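Local coordinates for protein extracellular invertase (Aspergillus kawachii, PDB 5XH8) that probably hydrolyses sucrose and transfers its fructosyl units to make fructooligosaccharides such as 1-kestose, as a family 32 beta-fructofuranosidase, at residues L458-S463 and S588-S593. Residues are numbered along the deposited sequence; the frame is centred on the assembly and turned at random.
Sequences LSAQLS and SKVTVS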
# COMPACT_ATOMS: atom_id res chain seq x y z
N LEU A 458 -1.03 14.30 -49.04
CA LEU A 458 -1.79 14.08 -50.27
C LEU A 458 -3.26 14.09 -49.92
O LEU A 458 -3.68 13.30 -49.07
CB LEU A 458 -1.44 12.71 -50.89
CG LEU A 458 -2.16 12.38 -52.22
CD1 LEU A 458 -1.36 11.36 -53.01
CD2 LEU A 458 -3.59 11.87 -52.04
N SER A 459 -4.04 14.97 -50.55
CA SER A 459 -5.51 15.02 -50.38
C SER A 459 -6.20 14.75 -51.71
O SER A 459 -5.76 15.26 -52.74
CB SER A 459 -6.00 16.38 -49.89
OG SER A 459 -5.02 17.02 -49.12
N ALA A 460 -7.30 14.01 -51.68
CA ALA A 460 -8.08 13.80 -52.89
C ALA A 460 -9.44 13.29 -52.53
O ALA A 460 -9.61 12.67 -51.46
CB ALA A 460 -7.38 12.80 -53.80
N GLN A 461 -10.38 13.50 -53.45
CA GLN A 461 -11.73 12.95 -53.36
C GLN A 461 -11.93 11.88 -54.43
O GLN A 461 -11.53 12.07 -55.58
CB GLN A 461 -12.77 14.05 -53.54
CG GLN A 461 -12.79 15.07 -52.42
CD GLN A 461 -11.68 16.10 -52.56
OE1 GLN A 461 -11.60 16.77 -53.59
NE2 GLN A 461 -10.81 16.20 -51.55
N LEU A 462 -12.51 10.76 -54.03
CA LEU A 462 -12.83 9.67 -54.93
C LEU A 462 -14.35 9.50 -54.92
O LEU A 462 -14.95 9.30 -53.85
CB LEU A 462 -12.13 8.38 -54.52
CG LEU A 462 -10.65 8.20 -54.87
CD1 LEU A 462 -9.77 9.22 -54.17
CD2 LEU A 462 -10.19 6.78 -54.57
N SER A 463 -14.96 9.58 -56.11
CA SER A 463 -16.40 9.36 -56.29
C SER A 463 -16.61 8.07 -57.05
O SER A 463 -15.87 7.77 -57.99
CB SER A 463 -17.02 10.52 -57.03
OG SER A 463 -16.70 11.72 -56.38
N SER A 588 -10.91 13.45 -58.00
CA SER A 588 -10.79 14.89 -58.12
C SER A 588 -9.35 15.27 -58.39
O SER A 588 -8.43 14.44 -58.34
CB SER A 588 -11.18 15.58 -56.83
OG SER A 588 -10.11 15.42 -55.89
N LYS A 589 -9.16 16.56 -58.65
CA LYS A 589 -7.88 17.23 -58.51
C LYS A 589 -7.25 16.79 -57.14
O LYS A 589 -7.91 16.79 -56.09
CB LYS A 589 -8.14 18.74 -58.59
CG LYS A 589 -7.00 19.72 -58.40
CD LYS A 589 -7.53 21.00 -57.73
CE LYS A 589 -6.59 22.20 -57.85
NZ LYS A 589 -7.22 23.35 -58.57
N VAL A 590 -6.01 16.33 -57.20
CA VAL A 590 -5.29 15.80 -56.07
C VAL A 590 -4.32 16.90 -55.66
O VAL A 590 -3.62 17.43 -56.53
CB VAL A 590 -4.51 14.54 -56.50
CG1 VAL A 590 -3.78 13.92 -55.32
CG2 VAL A 590 -5.46 13.53 -57.14
N THR A 591 -4.28 17.25 -54.38
CA THR A 591 -3.30 18.23 -53.88
C THR A 591 -2.16 17.52 -53.14
O THR A 591 -2.39 16.61 -52.33
CB THR A 591 -3.97 19.27 -52.97
OG1 THR A 591 -5.03 19.89 -53.69
CG2 THR A 591 -2.97 20.34 -52.53
N VAL A 592 -0.93 17.92 -53.44
CA VAL A 592 0.26 17.38 -52.78
C VAL A 592 0.97 18.57 -52.19
O VAL A 592 1.27 19.53 -52.92
CB VAL A 592 1.21 16.63 -53.75
CG1 VAL A 592 2.49 16.19 -53.01
CG2 VAL A 592 0.52 15.44 -54.40
N SER A 593 1.22 18.52 -50.88
CA SER A 593 1.99 19.54 -50.20
C SER A 593 3.22 18.84 -49.64
O SER A 593 3.10 17.82 -48.93
CB SER A 593 1.14 20.20 -49.12
OG SER A 593 1.94 21.07 -48.34
O HOH W 1 -2.15 18.33 -49.69
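S459 and T591 pair through their backbones as neighbours on two antiparallel strands. S459 N donates to T591 O at 2.9 Å, and T591 N returns a bond to S459 O at 3.0 Å. L458 is paired with V592 in the adjoining non-hydrogen-bonded position.

The pairing becomes irregular at S588-K589. S588 N still reaches Q461 O at 2.9 Å, nearly straight at 172°. Q461 N, however, is met by a side chain: it donates to S588 OG at 3.1 Å. The S588 hydroxyl sits between its own N and carbonyl carbon (chi1 76°), which turns it to the neighbouring strand. The same hydroxyl donates to K589 O at 2.6 Å, from well above that carbonyl's plane. It thus stands between Q461 N and K589 O, the carbonyl a regular antiparallel pair would be expected to use.

The tight side is apolar. V590 CG1 lies 3.8 Å from L458 CG, and V590 CG2 lies 3.9 Å from A460 CB. F477 of strand 474-481 packs on L458, A460 and V590, so this face is buried between two sheets.

The other face is looser and polar. It carries S459, Q461 and T591, all partly exposed. A water joins S459 OG to T591 O, the latter by a weak bond. The Q461 side chain bends at chi2 (80°), which brings OE1 alongside S588 OG at 3.1 Å, while NE2 bonds to D541 OD1 of strand 534-547, on the other side of strand 455-463.

This contact joins adjacent strands of one sheet; two facing antiparallel sheets with an apolar interior are typical of the beta-sandwich C-terminal domain of family 32 enzymes.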